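Local coordinates for protein peptidoglycan D,D-transpeptidase PbpA (Mycobacterium tuberculosis, PDB 3UN7) that probably cross-links the peptidoglycan of the mycobacterial cell wall as a penicillin-binding D,D-transpeptidase and takes part in regulating cell length, at residues R73-I78 / G103-T108; P111-A116 / I454-Q459; L260-G265 / A301-T306. All coordinates share one frame; numbering follows the deposited sequence.

How the interactions relate
Three contacts in one chain illustrate how chemistry follows place in the fold. Interactions 1 and 3 are largely buried, whereas interaction 2 lies at the surface. Strand 104-107 and helix 111-123 follow each other in sequence, so interactions 1 and 2 are successive along the chain, yet their centres lie about 23 Å apart. Interaction 1 joins a helical turn to a strand and has a backbone hydrogen bond; interactions 2 and 3 each pair two helices through apolar and backbone atoms, alanines and an isoleucine in interaction 2, a leucine, an isoleucine and glycines in interaction 3. Interaction 3 is nested inside the chain loop that interaction 2 closes, about 24 Å away between nearest atoms.

Interaction 1: R73-I78 / G103-T108; sequences RAEDPI and GNVDTT
E75 and I78 face V105 and G103 across a buried seam in which aliphatic carbons do most of the touching. V105 CG2 is the focus: it lies 3.5 Å from E75 CB and 3.6 Å from E75 CG, so the stem of the glutamate serves as an apolar surface. The valine's other methyl adds a looser touch, with V105 CG1 4.0 Å from E75 CG. The valine chi1 of 172° puts CG1 anti to the backbone N and CG2 beside that N, where CG2 is the methyl nearer the glutamate. The two side chains meet at a slant. I78 approaches the same methyl with its short branch, I78 CG2 standing 4.2 Å from V105 CG2. I78 CG2 also lies 3.9 Å from G103 C and 4.0 Å from N104 O, against the backbone entering the strand. G103 has no side chain, and here the main chains come close enough to bond: G103 N donates to I78 O over 2.7 Å, tying the helix to the strand at its entry.

The chain breaks between two short helices at E75, which leaves helical angles after helix 70-74 and stands at the N-cap position of helix 76-79, while D76 N bonds to R73 O within the turn. D76 in turn forms a salt bridge with R23.

On the strand side, the backbone of V105 is hydrogen-bonded to Q25 and T27, and N104 ND2 bonds to Q25 OE1. E75 and V105 both touch L342 of strand 339-343, which with strand 26-28 borders strand 104-107. The arrangement is that of short helices packed against a strand inside a mixed sheet, here within the dimerisation-family region of this penicillin-binding protein.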
# COMPACT_ATOMS: atom_id res chain seq x y z
N ARG A 73 16.12 2.50 11.83
CA ARG A 73 15.95 1.72 13.06
C ARG A 73 16.12 0.22 12.79
O ARG A 73 16.87 -0.47 13.50
CB ARG A 73 14.59 2.00 13.71
CG ARG A 73 14.44 1.38 15.11
CD ARG A 73 13.22 1.94 15.85
NE ARG A 73 13.17 1.53 17.27
CZ ARG A 73 13.85 2.12 18.26
NH1 ARG A 73 14.67 3.14 18.02
NH2 ARG A 73 13.73 1.67 19.50
N ALA A 74 15.42 -0.27 11.77
CA ALA A 74 15.38 -1.70 11.45
C ALA A 74 16.76 -2.23 11.05
O ALA A 74 17.12 -3.36 11.39
CB ALA A 74 14.35 -1.97 10.33
N GLU A 75 17.53 -1.40 10.35
CA GLU A 75 18.85 -1.83 9.88
C GLU A 75 19.97 -1.16 10.66
O GLU A 75 21.11 -1.14 10.23
CB GLU A 75 19.01 -1.59 8.36
CG GLU A 75 18.00 -2.33 7.50
CD GLU A 75 18.15 -3.86 7.52
OE1 GLU A 75 17.23 -4.52 7.03
OE2 GLU A 75 19.16 -4.40 8.01
N ASP A 76 19.64 -0.66 11.85
CA ASP A 76 20.63 -0.00 12.70
C ASP A 76 21.98 -0.75 12.88
O ASP A 76 23.03 -0.12 12.72
CB ASP A 76 20.03 0.37 14.06
CG ASP A 76 20.73 1.56 14.70
OD1 ASP A 76 21.35 2.38 13.98
OD2 ASP A 76 20.66 1.68 15.94
N PRO A 77 21.95 -2.06 13.23
CA PRO A 77 23.22 -2.77 13.44
C PRO A 77 24.11 -2.84 12.20
O PRO A 77 25.34 -2.77 12.31
CB PRO A 77 22.78 -4.17 13.87
CG PRO A 77 21.37 -4.01 14.36
CD PRO A 77 20.80 -2.96 13.45
N ILE A 78 23.50 -2.98 11.02
CA ILE A 78 24.26 -2.96 9.77
C ILE A 78 24.78 -1.54 9.51
O ILE A 78 25.98 -1.33 9.24
CB ILE A 78 23.41 -3.49 8.58
CG1 ILE A 78 23.24 -5.02 8.71
CG2 ILE A 78 24.01 -3.10 7.22
CD1 ILE A 78 24.47 -5.85 8.32
N GLY A 103 27.86 -0.72 7.36
CA GLY A 103 27.51 -1.40 6.12
C GLY A 103 26.39 -0.67 5.41
O GLY A 103 25.90 0.35 5.89
N ASN A 104 25.99 -1.19 4.25
CA ASN A 104 24.99 -0.57 3.40
C ASN A 104 23.73 -1.39 3.29
O ASN A 104 23.77 -2.63 3.29
CB ASN A 104 25.54 -0.37 1.98
CG ASN A 104 26.22 0.97 1.79
OD1 ASN A 104 26.71 1.60 2.74
ND2 ASN A 104 26.24 1.44 0.52
N VAL A 105 22.61 -0.70 3.14
CA VAL A 105 21.31 -1.32 2.95
C VAL A 105 20.80 -0.94 1.57
O VAL A 105 20.52 0.23 1.31
CB VAL A 105 20.30 -0.84 4.00
CG1 VAL A 105 18.87 -1.36 3.68
CG2 VAL A 105 20.75 -1.23 5.40
N ASP A 106 20.65 -1.94 0.72
CA ASP A 106 20.17 -1.77 -0.64
C ASP A 106 18.68 -2.13 -0.69
O ASP A 106 18.33 -3.31 -0.65
CB ASP A 106 20.97 -2.68 -1.57
CG ASP A 106 22.38 -2.15 -1.82
OD1 ASP A 106 22.77 -1.09 -1.24
OD2 ASP A 106 23.11 -2.80 -2.61
N THR A 107 17.82 -1.12 -0.75
CA THR A 107 16.36 -1.36 -0.78
C THR A 107 15.87 -1.83 -2.15
O THR A 107 16.60 -1.78 -3.15
CB THR A 107 15.54 -0.11 -0.34
OG1 THR A 107 15.57 0.87 -1.37
CG2 THR A 107 16.10 0.49 0.94
N THR A 108 14.63 -2.28 -2.19
CA THR A 108 14.00 -2.72 -3.42
C THR A 108 13.32 -1.57 -4.17
O THR A 108 12.73 -1.79 -5.22
CB THR A 108 12.89 -3.75 -3.13
OG1 THR A 108 12.03 -3.22 -2.10
CG2 THR A 108 13.48 -5.05 -2.65

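Interaction 2: P111-A116 / I454-Q459; sequences PRIQQA and IEAALQ
R112 O accepts a hydrogen bond from A116 N, 3.0 Å long in the regular helical pattern, and has A456 CB of the other helix packed against it at 3.9 Å. The setting is the nearly antiparallel pair of helices, 166° between directions and 8.4 Å between the axes of the short segments, that flanks the five-stranded antiparallel sheet of the penicillin-binding transpeptidase fold. They are the N- and C-terminal helices of that fold, paired on one face of its sheet. Alanines make the close approach possible: A116 CB and A456 CB touch at 3.6 Å, methyl to methyl.

Beside them I113 reaches across with its long branch. Its chi2 of 176° extends CD1 away from CA, and I113 CD1 then meets A457 CB at 3.5 Å while CG1 lies over the backbone of A457. Both residues also meet the sheet, I113 on L144 and A145, A457 on V425.

At the solvent-exposed side the side chains of R112 and Q459 cross at about a right angle. R112 NH2 comes only to 4.1 Å from Q459 OE1, with the guanidinium and amide planes turned 67° apart.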
# COMPACT_ATOMS: atom_id res chain seq x y z
N PRO A 111 13.52 4.30 -7.68
CA PRO A 111 13.41 5.75 -7.51
C PRO A 111 12.46 6.40 -8.51
O PRO A 111 11.71 7.30 -8.13
CB PRO A 111 14.85 6.22 -7.74
CG PRO A 111 15.67 5.09 -7.25
CD PRO A 111 14.93 3.90 -7.81
N ARG A 112 12.47 5.94 -9.77
CA ARG A 112 11.55 6.42 -10.81
C ARG A 112 10.11 6.21 -10.39
O ARG A 112 9.27 7.09 -10.55
CB ARG A 112 11.80 5.72 -12.14
CG ARG A 112 13.19 5.93 -12.71
CD ARG A 112 13.32 5.33 -14.10
NE ARG A 112 13.16 6.35 -15.14
CZ ARG A 112 14.07 6.62 -16.08
NH1 ARG A 112 15.22 5.95 -16.14
NH2 ARG A 112 13.83 7.57 -16.98
N ILE A 113 9.82 5.04 -9.82
CA ILE A 113 8.46 4.73 -9.41
C ILE A 113 8.08 5.54 -8.16
O ILE A 113 7.03 6.18 -8.14
CB ILE A 113 8.26 3.21 -9.20
CG1 ILE A 113 8.71 2.45 -10.46
CG2 ILE A 113 6.77 2.87 -8.89
CD1 ILE A 113 8.63 0.93 -10.32
N GLN A 114 8.94 5.54 -7.15
CA GLN A 114 8.71 6.32 -5.93
C GLN A 114 8.44 7.81 -6.26
O GLN A 114 7.49 8.40 -5.74
CB GLN A 114 9.92 6.20 -5.00
CG GLN A 114 9.74 6.91 -3.66
CD GLN A 114 9.13 6.02 -2.60
OE1 GLN A 114 8.85 4.86 -2.86
NE2 GLN A 114 8.94 6.56 -1.39
N GLN A 115 9.29 8.38 -7.11
CA GLN A 115 9.19 9.78 -7.52
C GLN A 115 7.89 10.05 -8.28
O GLN A 115 7.23 11.05 -8.00
CB GLN A 115 10.40 10.22 -8.35
CG GLN A 115 10.53 11.76 -8.54
CD GLN A 115 10.87 12.47 -7.23
OE1 GLN A 115 11.80 12.08 -6.54
NE2 GLN A 115 10.09 13.50 -6.88
N ALA A 116 7.49 9.14 -9.17
CA ALA A 116 6.22 9.29 -9.89
C ALA A 116 5.02 9.24 -8.94
O ALA A 116 4.09 10.02 -9.09
CB ALA A 116 6.08 8.23 -10.97
N ILE A 454 2.19 3.03 -12.62
CA ILE A 454 2.35 1.91 -13.54
C ILE A 454 3.21 2.29 -14.75
O ILE A 454 4.11 1.54 -15.14
CB ILE A 454 0.97 1.35 -14.00
CG1 ILE A 454 0.26 0.71 -12.80
CG2 ILE A 454 1.16 0.33 -15.14
CD1 ILE A 454 -1.25 0.45 -12.99
N GLU A 455 2.94 3.46 -15.32
CA GLU A 455 3.71 3.94 -16.47
C GLU A 455 5.19 4.01 -16.12
O GLU A 455 6.03 3.54 -16.88
CB GLU A 455 3.20 5.31 -16.94
CG GLU A 455 3.87 5.83 -18.23
CD GLU A 455 3.13 7.00 -18.85
OE1 GLU A 455 1.93 7.20 -18.52
OE2 GLU A 455 3.73 7.71 -19.69
N ALA A 456 5.49 4.58 -14.95
CA ALA A 456 6.87 4.72 -14.48
C ALA A 456 7.52 3.36 -14.31
O ALA A 456 8.68 3.15 -14.71
CB ALA A 456 6.91 5.50 -13.17
N ALA A 457 6.78 2.42 -13.73
CA ALA A 457 7.24 1.04 -13.56
C ALA A 457 7.57 0.32 -14.86
O ALA A 457 8.51 -0.48 -14.92
CB ALA A 457 6.21 0.23 -12.76
N LEU A 458 6.80 0.59 -15.91
CA LEU A 458 6.92 -0.14 -17.18
C LEU A 458 7.81 0.53 -18.23
O LEU A 458 8.11 -0.04 -19.28
CB LEU A 458 5.53 -0.41 -17.77
CG LEU A 458 4.60 -1.25 -16.90
CD1 LEU A 458 3.26 -1.49 -17.58
CD2 LEU A 458 5.25 -2.58 -16.49
N GLN A 459 8.25 1.75 -17.94
CA GLN A 459 9.11 2.49 -18.88
C GLN A 459 10.42 1.75 -19.22
O GLN A 459 11.27 1.53 -18.36
CB GLN A 459 9.43 3.87 -18.32
CG GLN A 459 8.38 4.90 -18.63
CD GLN A 459 8.93 6.31 -18.58
OE1 GLN A 459 9.98 6.57 -17.96
NE2 GLN A 459 8.23 7.24 -19.23

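Interaction 3: L260-G265 / A301-T306; sequences LGIRTG and AALGMT
The side chain of L303 has CG anti to its backbone N, chi1 175°, while that of I262 holds CG1 beside its own N, chi1 -69°; these torsions bring I262 CG1 to 4.2 Å from L303 CG. The leucine sends one methyl onto the backbone of the 260-265 segment. L303 CD2 sits 3.8 Å from I262 CA and equally 3.8 Å from G261 O, and reaches G265 C at 4.0 Å. In exchange, I262 CD1 rests directly on the backbone of G304, 3.9 Å from its CA.

This packing lies in the helical part of the penicillin-binding transpeptidase fold. Helix 254-264 begins just after C253, in a Ser-Cys-Asn sequence consistent with the family's SxN motif, and its side chains L260 and T264 touch helix 196-205, which follows the probable acyl-ester serine, S193. G265, the first residue to leave helical angles and with positive phi (101°), stands at the N-cap position of helix 266-275, whose L269 also touches L303.

Within the first segment T264 OG1 donates to L260 O over 2.8 Å, from above the carbonyl plane, while T264 N bonds to the same oxygen from the opposite face.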
# COMPACT_ATOMS: atom_id res chain seq x y z
N LEU A 260 -24.94 -10.47 -3.06
CA LEU A 260 -23.98 -11.55 -3.29
C LEU A 260 -23.24 -11.97 -2.01
O LEU A 260 -23.07 -13.16 -1.76
CB LEU A 260 -22.98 -11.16 -4.39
CG LEU A 260 -21.90 -12.21 -4.71
CD1 LEU A 260 -22.52 -13.46 -5.35
CD2 LEU A 260 -20.78 -11.64 -5.59
N GLY A 261 -22.78 -10.99 -1.23
CA GLY A 261 -22.04 -11.28 -0.00
C GLY A 261 -22.90 -11.98 1.04
O GLY A 261 -22.47 -12.95 1.67
N ILE A 262 -24.10 -11.47 1.24
CA ILE A 262 -25.04 -12.13 2.15
C ILE A 262 -25.31 -13.57 1.69
O ILE A 262 -25.31 -14.49 2.50
CB ILE A 262 -26.34 -11.30 2.35
CG1 ILE A 262 -26.02 -10.02 3.13
CG2 ILE A 262 -27.44 -12.13 3.05
CD1 ILE A 262 -27.08 -8.92 3.00
N ARG A 263 -25.47 -13.77 0.38
CA ARG A 263 -25.68 -15.12 -0.16
C ARG A 263 -24.46 -16.01 0.10
O ARG A 263 -24.59 -17.18 0.45
CB ARG A 263 -25.92 -15.03 -1.67
CG ARG A 263 -26.50 -16.30 -2.27
CD ARG A 263 -26.11 -16.46 -3.74
NE ARG A 263 -26.84 -15.67 -4.74
CZ ARG A 263 -28.06 -15.14 -4.63
NH1 ARG A 263 -28.79 -15.27 -3.52
NH2 ARG A 263 -28.57 -14.46 -5.65
N THR A 264 -23.27 -15.44 -0.08
CA THR A 264 -22.03 -16.20 0.06
C THR A 264 -21.76 -16.57 1.52
O THR A 264 -21.30 -17.68 1.82
CB THR A 264 -20.85 -15.43 -0.59
OG1 THR A 264 -21.18 -15.17 -1.97
CG2 THR A 264 -19.56 -16.24 -0.54
N GLY A 265 -22.06 -15.64 2.43
CA GLY A 265 -22.02 -15.90 3.87
C GLY A 265 -20.79 -15.38 4.58
O GLY A 265 -19.71 -15.24 3.98
N ALA A 301 -26.67 -7.56 8.81
CA ALA A 301 -26.57 -6.14 8.43
C ALA A 301 -25.09 -5.76 8.26
O ALA A 301 -24.71 -5.12 7.26
CB ALA A 301 -27.24 -5.25 9.45
N ALA A 302 -24.28 -6.16 9.23
CA ALA A 302 -22.84 -5.99 9.17
C ALA A 302 -22.24 -6.70 7.97
O ALA A 302 -21.40 -6.12 7.26
CB ALA A 302 -22.18 -6.45 10.47
N LEU A 303 -22.67 -7.94 7.72
CA LEU A 303 -22.20 -8.69 6.55
C LEU A 303 -22.50 -7.95 5.25
O LEU A 303 -21.64 -7.86 4.36
CB LEU A 303 -22.80 -10.11 6.50
CG LEU A 303 -22.49 -10.97 5.26
CD1 LEU A 303 -20.99 -11.15 5.05
CD2 LEU A 303 -23.15 -12.32 5.40
N GLY A 304 -23.72 -7.43 5.13
CA GLY A 304 -24.08 -6.62 3.97
C GLY A 304 -23.07 -5.50 3.74
O GLY A 304 -22.58 -5.32 2.62
N MET A 305 -22.77 -4.75 4.80
CA MET A 305 -21.85 -3.61 4.74
C MET A 305 -20.40 -4.05 4.51
O MET A 305 -19.65 -3.38 3.81
CB MET A 305 -21.95 -2.78 6.03
CG MET A 305 -23.23 -1.93 6.16
SD MET A 305 -23.24 -0.91 7.68
CE MET A 305 -21.71 0.03 7.44
N THR A 306 -20.02 -5.19 5.10
CA THR A 306 -18.69 -5.77 4.93
C THR A 306 -18.40 -6.13 3.47
O THR A 306 -17.27 -5.99 3.00
CB THR A 306 -18.49 -7.01 5.84
OG1 THR A 306 -18.55 -6.60 7.21
CG2 THR A 306 -17.13 -7.70 5.58